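Local coordinates for homoserine O-acetyltransferase (Bacillus anthracis str. 'Ames Ancestor', PDB 3I1I), which probably catalyses transfer of an acetyl group from acetyl-CoA to the hydroxyl of homoserine, an early step of methionine biosynthesis, at residues H290-G295 and E301-V306; G73-G76 and D82-Q85; M226-A231 and N265-R270; K15-E20 and V132-C137; L319-R324 and N349-G354. All blocks are in the same frame, centred on the assembly; numbering follows the deposited sequence. Where two conformers were deposited one is given.

Contact 1: H290-G295 and E301-V306; sequences HDIAHG and EALSNV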
# COMPACT_ATOMS: atom_id res chain seq x y z
N HIS A 290 -18.40 1.77 -5.34
CA HIS A 290 -19.12 2.72 -6.16
C HIS A 290 -19.33 2.29 -7.62
O HIS A 290 -18.39 2.12 -8.38
CB HIS A 290 -18.46 4.10 -6.14
CG HIS A 290 -19.07 5.06 -7.11
ND1 HIS A 290 -20.36 5.53 -6.97
CD2 HIS A 290 -18.60 5.59 -8.27
CE1 HIS A 290 -20.66 6.32 -7.99
NE2 HIS A 290 -19.61 6.38 -8.79
N ASP A 291 -20.60 2.23 -8.00
CA ASP A 291 -21.05 1.64 -9.26
C ASP A 291 -22.50 2.02 -9.50
O ASP A 291 -23.41 1.39 -8.92
CB ASP A 291 -20.99 0.13 -9.16
CG ASP A 291 -21.32 -0.57 -10.47
OD1 ASP A 291 -21.52 0.15 -11.48
OD2 ASP A 291 -21.34 -1.84 -10.49
N ILE A 292 -22.73 3.06 -10.29
CA ILE A 292 -24.09 3.48 -10.57
C ILE A 292 -24.87 2.36 -11.30
O ILE A 292 -26.09 2.26 -11.16
CB ILE A 292 -24.19 4.87 -11.31
CG1 ILE A 292 -23.68 4.77 -12.74
CG2 ILE A 292 -23.49 5.98 -10.51
CD1 ILE A 292 -24.04 5.97 -13.60
N ALA A 293 -24.17 1.48 -12.04
CA ALA A 293 -24.83 0.30 -12.66
C ALA A 293 -25.27 -0.75 -11.66
O ALA A 293 -26.03 -1.63 -12.00
CB ALA A 293 -23.93 -0.35 -13.74
N HIS A 294 -24.78 -0.70 -10.43
CA HIS A 294 -25.20 -1.70 -9.44
C HIS A 294 -26.70 -1.61 -9.21
O HIS A 294 -27.25 -0.55 -8.93
CB HIS A 294 -24.51 -1.51 -8.10
CG HIS A 294 -24.88 -2.55 -7.11
ND1 HIS A 294 -24.65 -3.89 -7.33
CD2 HIS A 294 -25.52 -2.46 -5.91
CE1 HIS A 294 -25.10 -4.58 -6.30
NE2 HIS A 294 -25.64 -3.74 -5.43
N GLY A 295 -27.40 -2.72 -9.31
CA GLY A 295 -28.86 -2.63 -9.31
C GLY A 295 -29.41 -2.99 -10.68
O GLY A 295 -30.35 -3.74 -10.78
N GLU A 301 -28.28 0.96 -18.87
CA GLU A 301 -29.58 1.01 -18.23
C GLU A 301 -29.60 2.02 -17.09
O GLU A 301 -30.53 2.77 -16.99
CB GLU A 301 -30.07 -0.35 -17.73
CG GLU A 301 -31.58 -0.30 -17.40
CD GLU A 301 -32.07 -1.32 -16.39
OE1 GLU A 301 -31.38 -2.35 -16.17
OE2 GLU A 301 -33.17 -1.06 -15.83
N ALA A 302 -28.58 2.04 -16.25
CA ALA A 302 -28.55 2.97 -15.13
C ALA A 302 -28.71 4.40 -15.68
O ALA A 302 -29.51 5.18 -15.19
CB ALA A 302 -27.24 2.82 -14.31
N LEU A 303 -27.99 4.70 -16.75
CA LEU A 303 -27.97 6.04 -17.29
C LEU A 303 -29.24 6.42 -18.03
O LEU A 303 -29.57 7.59 -18.12
CB LEU A 303 -26.76 6.20 -18.20
CG LEU A 303 -25.40 6.19 -17.50
CD1 LEU A 303 -24.27 5.99 -18.53
CD2 LEU A 303 -25.23 7.51 -16.70
N SER A 304 -29.97 5.43 -18.56
CA SER A 304 -31.27 5.67 -19.19
C SER A 304 -32.23 6.47 -18.28
O SER A 304 -33.09 7.19 -18.75
CB SER A 304 -31.92 4.32 -19.59
OG SER A 304 -32.37 3.59 -18.43
N ASN A 305 -32.08 6.32 -16.98
CA ASN A 305 -32.97 6.98 -16.03
C ASN A 305 -32.65 8.48 -15.82
O ASN A 305 -33.50 9.24 -15.39
CB ASN A 305 -32.90 6.26 -14.68
CG ASN A 305 -33.43 4.84 -14.73
OD1 ASN A 305 -34.63 4.64 -14.69
ND2 ASN A 305 -32.53 3.84 -14.77
N VAL A 306 -31.40 8.87 -16.07
CA VAL A 306 -30.98 10.25 -15.86
C VAL A 306 -31.77 11.18 -16.78
O VAL A 306 -31.87 10.92 -17.96
CB VAL A 306 -29.46 10.42 -16.10
CG1 VAL A 306 -29.04 11.88 -16.10
CG2 VAL A 306 -28.65 9.58 -15.04
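I292 and A302 meet where the loop after helix 277-289 folds back against helix 299-304. The tight part is small, a methyl against backbone and two apolar side chains. The A302 methyl points at the loop and lies 3.4 Å from I292 O, with A293 CA next to it; a residue with so short a side chain lets the helix come close, and the CA atoms of A293 and A302 are 5.2 Å apart. Beside this, the end of I292 reaches across L303 at roughly a right angle, and I292 CD1 rests 3.7 Å from L303 CD2. The torsion of I292 sets this up: CG1 stands between its own backbone N and carbonyl carbon (chi1 69°), and the extended remainder carries CD1 to the helix. Isoleucine and leucine suit this buried place, where V166 of helix 156-167 meets I292, and M329 and L332 of helix 324-335 meet L303. The other side is looser and polar, with E301 and N305 partly exposed. H294 starts away from the helix, and its ring stacks on Y251 of the second subunit, whose S245 is bonded by D291 OD2. D291 OD1 takes Q183 NE2 and, weakly, A293 N; H294 N on D291 O closes a type I beta turn, part of the link between two helices ahead of strand 309-313 in an alpha/beta hydrolase fold.

Contact 2: G73-G76 and D82-Q85; sequences GLIG and DTNQ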
# COMPACT_ATOMS: atom_id res chain seq x y z
N GLY A 73 -13.79 29.09 -2.85
CA GLY A 73 -13.57 29.86 -4.05
C GLY A 73 -14.68 29.80 -5.09
O GLY A 73 -14.78 30.70 -5.92
N LEU A 74 -15.48 28.73 -5.08
CA LEU A 74 -16.61 28.56 -6.03
C LEU A 74 -17.92 29.09 -5.48
O LEU A 74 -18.81 29.41 -6.26
CB LEU A 74 -16.85 27.08 -6.35
CG LEU A 74 -16.20 26.50 -7.59
CD1 LEU A 74 -16.48 24.99 -7.64
CD2 LEU A 74 -16.60 27.24 -8.91
N ILE A 75 -18.06 29.08 -4.16
CA ILE A 75 -19.33 29.33 -3.53
C ILE A 75 -19.28 30.63 -2.75
O ILE A 75 -18.49 30.74 -1.81
CB ILE A 75 -19.70 28.24 -2.52
CG1 ILE A 75 -19.68 26.86 -3.18
CG2 ILE A 75 -21.07 28.54 -1.90
CD1 ILE A 75 -19.63 25.67 -2.18
N GLY A 76 -20.15 31.57 -3.11
CA GLY A 76 -20.37 32.79 -2.34
C GLY A 76 -20.90 33.93 -3.20
O GLY A 76 -21.16 33.74 -4.39
N ASP A 82 -23.33 31.33 -7.08
CA ASP A 82 -23.59 32.63 -6.48
C ASP A 82 -24.66 32.56 -5.38
O ASP A 82 -25.86 32.40 -5.64
CB ASP A 82 -24.03 33.56 -7.61
CG ASP A 82 -24.14 35.00 -7.18
OD1 ASP A 82 -23.85 35.33 -6.00
OD2 ASP A 82 -24.54 35.80 -8.05
N THR A 83 -24.22 32.71 -4.14
CA THR A 83 -25.14 32.70 -2.99
C THR A 83 -26.07 33.95 -2.88
O THR A 83 -26.99 33.94 -2.06
CB THR A 83 -24.37 32.56 -1.68
OG1 THR A 83 -23.40 33.61 -1.57
CG2 THR A 83 -23.69 31.22 -1.62
N ASN A 84 -25.88 34.99 -3.70
CA ASN A 84 -26.93 36.02 -3.83
C ASN A 84 -28.09 35.51 -4.66
O ASN A 84 -29.12 36.15 -4.75
CB ASN A 84 -26.43 37.30 -4.51
CG ASN A 84 -25.37 37.98 -3.75
OD1 ASN A 84 -25.42 38.03 -2.52
ND2 ASN A 84 -24.38 38.51 -4.46
N GLN A 85 -27.92 34.37 -5.30
CA GLN A 85 -28.95 33.83 -6.19
C GLN A 85 -29.43 32.45 -5.81
O GLN A 85 -30.59 32.13 -6.00
CB GLN A 85 -28.34 33.76 -7.55
CG GLN A 85 -29.33 33.72 -8.63
CD GLN A 85 -28.66 33.79 -9.97
OE1 GLN A 85 -27.64 34.49 -10.15
NE2 GLN A 85 -29.22 33.05 -10.94
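G76 and T83 bury the most surface here, with D82 next. T83 lays its side chain against the G76 backbone: OG1 is 3.0 Å from G76 C, and CG2 is 3.7 Å from G76 CA. Both branches serve because OG1 occupies the position between the backbone N and carbonyl carbon (chi1 56°), which leaves CG2 beside the backbone N, turned to residues 75-76. That methyl also meets I75 CG2 at 3.8 Å, the two side chains crossing at about a right angle. The oxygen and the methyl of this beta-branched residue thus both pack against G76, and Y34 of strand 24-34 packs on both T83 and I75. G76 suits its place for a backbone reason: its extended conformation with positive phi would press a side chain against the preceding carbonyl, so glycine is called for. Its O receives a weak bond from T83 N, 3.2 Å long, and D82 CA approaches the same oxygen at 3.4 Å in a CA-H...O contact. D82 OD1 accepts from G78 N, in the connection between the segments, and from N84 N at 3.1 Å, which comes from above the carboxylate plane. Aspartate is well chosen for this, its short side chain reaching the amide two residues on, which is the defining bond of an Asx turn, set here just before strand 87-91.

Contact 3: M226-A231 and N265-R270; sequences MMFMNA and NKLTYR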
# COMPACT_ATOMS: atom_id res chain seq x y z
N MSE A 226 -0.97 6.11 0.54
CA MSE A 226 -1.42 5.55 -0.76
C MSE A 226 -2.37 6.47 -1.47
O MSE A 226 -2.27 6.64 -2.66
CB MSE A 226 -2.13 4.21 -0.59
CG MSE A 226 -1.23 3.09 -0.08
SE MSE A 226 -2.36 1.67 0.59
CE MSE A 226 -1.00 0.54 1.34
N MSE A 227 -3.32 7.07 -0.77
CA MSE A 227 -4.22 8.01 -1.43
C MSE A 227 -3.45 9.28 -1.88
O MSE A 227 -3.58 9.73 -3.02
CB MSE A 227 -5.39 8.38 -0.51
CG MSE A 227 -6.60 8.89 -1.23
SE MSE A 227 -8.13 9.09 -0.01
CE MSE A 227 -7.49 10.63 0.97
N PHE A 228 -2.65 9.83 -0.97
CA PHE A 228 -1.89 11.05 -1.25
C PHE A 228 -0.98 10.89 -2.48
O PHE A 228 -0.89 11.78 -3.31
CB PHE A 228 -1.03 11.40 -0.01
CG PHE A 228 -0.20 12.62 -0.20
CD1 PHE A 228 -0.77 13.88 -0.05
CD2 PHE A 228 1.11 12.51 -0.59
CE1 PHE A 228 -0.02 15.05 -0.28
CE2 PHE A 228 1.91 13.68 -0.82
CZ PHE A 228 1.34 14.95 -0.66
N MSE A 229 -0.31 9.76 -2.57
CA MSE A 229 0.57 9.52 -3.71
C MSE A 229 -0.16 9.30 -5.05
O MSE A 229 0.51 9.21 -6.06
CB MSE A 229 1.53 8.35 -3.49
CG MSE A 229 2.47 8.52 -2.32
SE MSE A 229 3.49 10.16 -2.40
CE MSE A 229 4.39 9.90 -4.16
N ASN A 230 -1.49 9.26 -5.09
CA ASN A 230 -2.19 9.29 -6.38
C ASN A 230 -3.03 10.54 -6.61
O ASN A 230 -3.72 10.67 -7.65
CB ASN A 230 -3.04 8.02 -6.54
CG ASN A 230 -2.18 6.79 -6.78
OD1 ASN A 230 -1.57 6.64 -7.88
ND2 ASN A 230 -2.03 5.95 -5.72
N ALA A 231 -2.95 11.46 -5.66
CA ALA A 231 -3.81 12.65 -5.67
C ALA A 231 -3.34 13.71 -6.65
O ALA A 231 -4.13 14.55 -7.02
CB ALA A 231 -3.97 13.24 -4.26
N ASN A 265 6.23 11.68 4.80
CA ASN A 265 5.79 11.13 6.08
C ASN A 265 5.18 12.21 6.97
O ASN A 265 4.11 12.01 7.58
CB ASN A 265 6.93 10.51 6.86
CG ASN A 265 7.26 9.11 6.42
OD1 ASN A 265 6.68 8.58 5.47
ND2 ASN A 265 8.24 8.51 7.09
N LYS A 266 5.84 13.35 7.04
CA LYS A 266 5.37 14.45 7.87
C LYS A 266 3.97 14.90 7.45
O LYS A 266 3.09 15.02 8.30
CB LYS A 266 6.34 15.62 7.82
CG LYS A 266 6.21 16.57 8.97
CD LYS A 266 7.53 17.40 9.16
CE LYS A 266 7.37 18.92 8.87
NZ LYS A 266 7.37 19.78 10.15
N LEU A 267 3.77 15.12 6.15
CA LEU A 267 2.47 15.56 5.65
C LEU A 267 1.40 14.52 5.94
O LEU A 267 0.31 14.85 6.34
CB LEU A 267 2.50 15.79 4.13
CG LEU A 267 3.36 16.94 3.62
CD1 LEU A 267 3.52 16.87 2.08
CD2 LEU A 267 2.74 18.27 4.07
N THR A 268 1.70 13.25 5.72
CA THR A 268 0.68 12.26 5.78
C THR A 268 0.36 11.90 7.22
O THR A 268 -0.76 11.47 7.51
CB THR A 268 1.04 10.99 4.97
OG1 THR A 268 2.30 10.45 5.40
CG2 THR A 268 1.11 11.33 3.52
N TYR A 269 1.32 12.08 8.12
CA TYR A 269 1.03 11.91 9.52
C TYR A 269 0.11 13.01 10.01
O TYR A 269 -0.86 12.72 10.72
CB TYR A 269 2.27 11.95 10.35
CG TYR A 269 2.02 11.52 11.77
CD1 TYR A 269 1.95 10.17 12.09
CD2 TYR A 269 1.84 12.46 12.80
CE1 TYR A 269 1.73 9.75 13.39
CE2 TYR A 269 1.63 12.04 14.12
CZ TYR A 269 1.58 10.68 14.40
OH TYR A 269 1.35 10.20 15.68
N ARG A 270 0.41 14.25 9.64
CA ARG A 270 -0.38 15.41 10.06
C ARG A 270 -1.83 15.26 9.65
O ARG A 270 -2.73 15.54 10.43
CB ARG A 270 0.15 16.71 9.45
CG ARG A 270 -0.08 17.92 10.34
CD ARG A 270 1.19 18.24 11.18
NE ARG A 270 2.20 18.94 10.38
CZ ARG A 270 3.47 19.07 10.71
NH1 ARG A 270 3.93 18.54 11.83
NH2 ARG A 270 4.29 19.72 9.90
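The ring of F228 is the flat group of this contact, and two methyl groups come at it obliquely. T268 CG2 lies near the root of the ring, 4.1 Å from F228 CG, while L267 CD1 lies near its far end, 4.0 Å from F228 CZ. This is helix-to-helix packing among the helices inserted between strands 174-178 and 309-313, a region that in alpha/beta hydrolases commonly forms the lid over the core. The CA atoms of F228 and T268 are 7.6 Å apart, and the phenyl group packs between the helices. It can do so because CG is anti to the backbone N (chi1 179°), which swings the ring out toward helix 259-270. Phenylalanine is long and flat enough to touch successive residues of that helix, and Y241 covers F228 and L267 from a nearby loop. T268 suits its buried position by dividing its work: the methyl meets the ring, while OG1 is bonded to I264 O in its own helix and to Q221 NE2 of helix 217-228. In the same helix as F228, M226 packs against M226 of the second subunit, so these helices also contribute to the assembly. Beyond F228 the chain leaves its helix through a type I beta turn to A231, closed by A231 N on F228 O. N230, within the turn, reaches back to the helix end, where its ND2 donates to M226 O over 3.1 Å with an N-H...O angle of 142°.

Contact 4: K15-E20 and V132-C137; sequences KEYTFE and VARMQC
Y17, in the strand formed by residues 16-18, lies across from M135 of the helix, their CA atoms 7.9 Å apart, and side chains bridge the space between the two backbones. The M135 chain crosses the tyrosine ring at about a right angle and sets its CG almost exactly above the ring centre, 4.0 Å from the centroid and only 4° off the normal, a CH-pi contact over one face. The selenium of this selenomethionine stands farther off over the same ring, 4.7 Å from the centroid, giving a long Met-aromatic contact. The flexible methionine side chain suits this face; selenium here stands in for sulfur. The ring is held ready for it because Y17 CG is anti to the backbone N (chi1 168°), extending from the strand to the helix. The far end of the ring runs past R134, whose CB is 3.6 Å from Y17 OH. The hydroxyl itself bonds to D131 OD1, an atom that also takes E20 N, so one carboxylate positions both the ring and the turn after the strand. At the more open rim R134 NE makes a salt bridge to E20 OE2, 2.6 Å long and nearly straight at 167°, lying close to the guanidinium plane. E20 was modelled in two conformers, so the bridge is certain only for this one. R134 NH1 has a second partner in Y168. The contact therefore seats strand 10-18, outermost within this chain, on helix 129-142, with V27 of strand 24-34 packed on Y17 and H167 of helix 156-167 meeting R134.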
# COMPACT_ATOMS: atom_id res chain seq x y z
N LYS A 15 -34.93 8.55 12.91
CA LYS A 15 -35.08 7.66 14.04
C LYS A 15 -34.76 6.25 13.58
O LYS A 15 -34.22 5.46 14.35
CB LYS A 15 -36.51 7.73 14.58
CG LYS A 15 -36.80 8.95 15.43
CD LYS A 15 -38.24 8.95 15.85
CE LYS A 15 -38.57 9.99 16.91
NZ LYS A 15 -40.04 10.29 16.85
N GLU A 16 -35.14 5.95 12.35
CA GLU A 16 -34.74 4.72 11.71
C GLU A 16 -34.47 4.99 10.23
O GLU A 16 -35.33 5.56 9.54
CB GLU A 16 -35.85 3.66 11.81
CG GLU A 16 -36.18 3.15 13.22
CD GLU A 16 -34.98 2.59 14.00
OE1 GLU A 16 -33.95 2.21 13.39
OE2 GLU A 16 -35.08 2.53 15.24
N TYR A 17 -33.30 4.59 9.76
CA TYR A 17 -33.01 4.58 8.34
C TYR A 17 -32.65 3.15 7.88
O TYR A 17 -31.87 2.44 8.51
CB TYR A 17 -31.90 5.59 8.01
CG TYR A 17 -31.39 5.40 6.61
CD1 TYR A 17 -32.18 5.76 5.53
CD2 TYR A 17 -30.18 4.79 6.37
CE1 TYR A 17 -31.74 5.55 4.24
CE2 TYR A 17 -29.73 4.56 5.08
CZ TYR A 17 -30.52 4.94 4.01
OH TYR A 17 -30.11 4.69 2.72
N THR A 18 -33.23 2.71 6.77
CA THR A 18 -32.89 1.41 6.21
C THR A 18 -31.86 1.54 5.09
O THR A 18 -32.11 2.16 4.05
CB THR A 18 -34.14 0.68 5.72
OG1 THR A 18 -35.03 0.51 6.84
CG2 THR A 18 -33.77 -0.70 5.12
N PHE A 19 -30.71 0.95 5.32
CA PHE A 19 -29.60 0.98 4.36
C PHE A 19 -29.93 0.07 3.17
O PHE A 19 -30.79 -0.86 3.25
CB PHE A 19 -28.30 0.50 5.04
CG PHE A 19 -27.67 1.50 5.97
CD1 PHE A 19 -26.46 2.07 5.65
CD2 PHE A 19 -28.30 1.86 7.16
CE1 PHE A 19 -25.85 3.00 6.52
CE2 PHE A 19 -27.70 2.78 8.05
CZ PHE A 19 -26.49 3.36 7.71
N GLU A 20 -29.21 0.31 2.07
CA GLU A 20 -29.41 -0.46 0.85
C GLU A 20 -29.22 -1.97 1.08
O GLU A 20 -29.85 -2.78 0.40
CB GLU A 20 -28.48 0.06 -0.24
CG GLU A 20 -28.92 1.45 -0.80
CD GLU A 20 -30.27 1.40 -1.54
OE1 GLU A 20 -30.55 0.35 -2.19
OE2 GLU A 20 -31.06 2.39 -1.48
N VAL A 132 -26.06 7.62 1.15
CA VAL A 132 -25.91 9.02 1.46
C VAL A 132 -26.94 9.90 0.68
O VAL A 132 -27.55 10.82 1.26
CB VAL A 132 -24.45 9.51 1.26
CG1 VAL A 132 -24.36 11.03 1.36
CG2 VAL A 132 -23.48 8.80 2.29
N ALA A 133 -27.14 9.59 -0.59
CA ALA A 133 -28.10 10.27 -1.42
C ALA A 133 -29.54 10.06 -0.85
O ALA A 133 -30.34 10.99 -0.81
CB ALA A 133 -27.99 9.76 -2.88
N ARG A 134 -29.86 8.85 -0.37
CA ARG A 134 -31.20 8.62 0.19
C ARG A 134 -31.42 9.44 1.47
O ARG A 134 -32.49 10.01 1.65
CB ARG A 134 -31.46 7.15 0.47
CG ARG A 134 -31.27 6.24 -0.78
CD ARG A 134 -32.53 5.47 -1.02
NE ARG A 134 -32.46 4.46 -2.10
CZ ARG A 134 -32.92 4.63 -3.35
NH1 ARG A 134 -33.47 5.79 -3.76
NH2 ARG A 134 -32.81 3.62 -4.20
N MSE A 135 -30.40 9.55 2.31
CA MSE A 135 -30.52 10.36 3.49
C MSE A 135 -30.67 11.83 3.14
O MSE A 135 -31.57 12.47 3.64
CB MSE A 135 -29.34 10.15 4.41
CG MSE A 135 -29.45 8.85 5.15
SE MSE A 135 -27.75 8.47 6.02
CE MSE A 135 -27.59 10.13 7.07
N GLN A 136 -29.81 12.35 2.27
CA GLN A 136 -29.91 13.73 1.84
C GLN A 136 -31.31 14.09 1.29
O GLN A 136 -31.85 15.16 1.56
CB GLN A 136 -28.89 13.99 0.74
CG GLN A 136 -27.44 14.08 1.22
CD GLN A 136 -26.50 14.23 0.04
OE1 GLN A 136 -26.75 13.68 -1.05
NE2 GLN A 136 -25.46 15.01 0.22
N CYS A 137 -31.87 13.17 0.51
CA CYS A 137 -33.17 13.37 -0.06
C CYS A 137 -34.27 13.50 1.01
O CYS A 137 -35.19 14.31 0.84
CB CYS A 137 -33.49 12.21 -0.98
SG CYS A 137 -34.97 12.49 -1.90

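Contact 5: L319-R324 and N349-G354; sequences LLQPSR and NGHMAG. With PO4 (phosphate ion), chain C.
L320 and H351 are set across each other at about a right angle, with the leucine over one face of the imidazole. L320 CD1 is the touching branch: it lies 3.8 Å from the ring centroid, displaced toward the rim, so that H351 CD2 is its nearest ring atom at 3.5 Å, a CH-pi contact. Q321 is turned differently. It runs alongside H351 in the same direction, its amide plane 48° from the ring plane, and touches with CG, 4.0 Å from H351 CE1, while its amide is bonded to N181 and N184. An apolar leucine on the face leaves both ring nitrogens to other partners: ND1 bonds to D318 OD2 and NE2 to S155 OG. This geometry is consistent with a Ser-His-Asp catalytic triad whose serine sits on a nucleophile elbow. The backbone N atoms of L320 and Q321 both bond to D318 OD1, so the loop that covers the histidine also holds the carboxylate that orients it. The ring enters this site because H351 CG is anti to its backbone N (chi1 -172°). A water joins the two backbones, accepting from L319 N at 3.1 Å and from H351 N at 3.2 Å. Farther out R324 NH1 holds a phosphate ion, probably from the crystallisation liquor, through O2 at 2.8 Å. In the fold, residues 319-324 lead from strand 309-313 into helix 324-335, while residues 349-354 come after strand 340-342, outermost within this chain, and run into helix 353-356, so the contact joins two loops that follow neighbouring strands.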
# COMPACT_ATOMS: atom_id res chain seq x y z
N LEU A 319 -4.91 10.53 -11.82
CA LEU A 319 -4.55 9.13 -11.73
C LEU A 319 -5.58 8.30 -10.98
O LEU A 319 -5.58 7.03 -11.07
CB LEU A 319 -3.22 8.96 -11.03
CG LEU A 319 -1.97 9.57 -11.66
CD1 LEU A 319 -0.86 9.64 -10.58
CD2 LEU A 319 -1.48 8.81 -12.91
N LEU A 320 -6.43 8.95 -10.18
CA LEU A 320 -7.43 8.22 -9.37
C LEU A 320 -8.67 7.99 -10.18
O LEU A 320 -9.30 6.96 -10.07
CB LEU A 320 -7.82 8.97 -8.09
CG LEU A 320 -6.77 8.95 -6.99
CD1 LEU A 320 -7.10 10.09 -6.01
CD2 LEU A 320 -6.71 7.58 -6.29
N GLN A 321 -9.01 8.96 -11.02
CA GLN A 321 -10.23 8.93 -11.78
C GLN A 321 -9.93 9.24 -13.25
O GLN A 321 -10.09 10.39 -13.70
CB GLN A 321 -11.22 9.95 -11.20
CG GLN A 321 -11.75 9.60 -9.77
CD GLN A 321 -12.44 8.24 -9.71
OE1 GLN A 321 -12.89 7.69 -10.73
NE2 GLN A 321 -12.45 7.67 -8.54
N PRO A 322 -9.50 8.22 -14.01
CA PRO A 322 -9.13 8.43 -15.40
C PRO A 322 -10.28 9.01 -16.20
O PRO A 322 -11.42 8.56 -16.10
CB PRO A 322 -8.81 7.02 -15.87
CG PRO A 322 -8.35 6.33 -14.64
CD PRO A 322 -9.24 6.84 -13.58
N SER A 323 -10.00 10.01 -16.99
CA SER A 323 -11.06 10.74 -17.60
C SER A 323 -11.76 9.97 -18.74
O SER A 323 -12.88 10.30 -19.14
CB SER A 323 -10.53 12.07 -18.11
OG SER A 323 -9.76 11.84 -19.25
N ARG A 324 -11.13 8.92 -19.28
CA ARG A 324 -11.79 8.25 -20.41
C ARG A 324 -13.23 7.78 -20.07
O ARG A 324 -14.07 7.74 -20.94
CB ARG A 324 -10.98 7.09 -20.97
CG ARG A 324 -10.88 5.95 -20.01
CD ARG A 324 -9.93 4.89 -20.51
NE ARG A 324 -10.45 4.22 -21.69
CZ ARG A 324 -9.71 3.61 -22.62
NH1 ARG A 324 -8.40 3.56 -22.55
NH2 ARG A 324 -10.31 3.02 -23.61
N ASN A 349 -1.62 19.51 -10.75
CA ASN A 349 -2.30 19.00 -9.55
C ASN A 349 -3.13 17.74 -9.66
O ASN A 349 -3.63 17.23 -8.65
CB ASN A 349 -3.16 20.09 -8.94
CG ASN A 349 -2.35 21.15 -8.27
OD1 ASN A 349 -1.32 20.85 -7.66
ND2 ASN A 349 -2.78 22.40 -8.40
N GLY A 350 -3.29 17.22 -10.87
CA GLY A 350 -3.97 15.94 -11.05
C GLY A 350 -5.38 15.97 -10.47
O GLY A 350 -6.13 16.94 -10.69
N HIS A 351 -5.72 14.92 -9.70
CA HIS A 351 -7.01 14.81 -9.06
C HIS A 351 -7.38 16.05 -8.24
O HIS A 351 -8.52 16.51 -8.30
CB HIS A 351 -6.97 13.61 -8.13
CG HIS A 351 -8.29 13.24 -7.54
ND1 HIS A 351 -9.37 12.82 -8.31
CD2 HIS A 351 -8.70 13.23 -6.25
CE1 HIS A 351 -10.38 12.56 -7.50
NE2 HIS A 351 -10.00 12.80 -6.25
N MSE A 352 -6.42 16.59 -7.50
CA MSE A 352 -6.65 17.73 -6.60
C MSE A 352 -6.92 19.03 -7.34
O MSE A 352 -7.30 20.02 -6.72
CB MSE A 352 -5.45 17.94 -5.68
CG MSE A 352 -5.15 16.78 -4.73
SE MSE A 352 -6.79 16.20 -3.79
CE MSE A 352 -7.24 17.74 -2.75
N ALA A 353 -6.75 19.05 -8.66
CA ALA A 353 -7.19 20.19 -9.45
C ALA A 353 -8.69 20.48 -9.21
O ALA A 353 -9.17 21.63 -9.31
CB ALA A 353 -6.92 19.97 -10.97
N GLY A 354 -9.44 19.43 -8.91
CA GLY A 354 -10.87 19.57 -8.75
C GLY A 354 -11.22 20.36 -7.51
O GLY A 354 -12.32 20.86 -7.41
P PO4 C . -5.83 5.40 -20.40
O1 PO4 C . -6.75 5.80 -19.27
O2 PO4 C . -6.19 4.02 -20.89
O3 PO4 C . -4.38 5.42 -19.97
O4 PO4 C . -5.97 6.37 -21.55
O HOH W 1 -3.76 12.42 -9.70

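From the N terminus, contact 4 opens first and closes the longest loop, bringing strand 10-18 onto helix 129-142. Contact 2 lies wholly within that loop and closes a short loop ahead of strand 87-91. The remaining three follow in series without crossing: contact 3 ties two helices of the probable lid, contact 1 closes a tight loop before strand 309-313, and contact 5 joins the loops after strands 309-313 and 340-342 at the probable triad. Contacts 3 and 5 touch directly, A231 O lying 3.1 Å from M352 N, linking that region to the probable active site. Contacts 1, 3 and 5 also reach the second subunit, and contact 4 the third through K15.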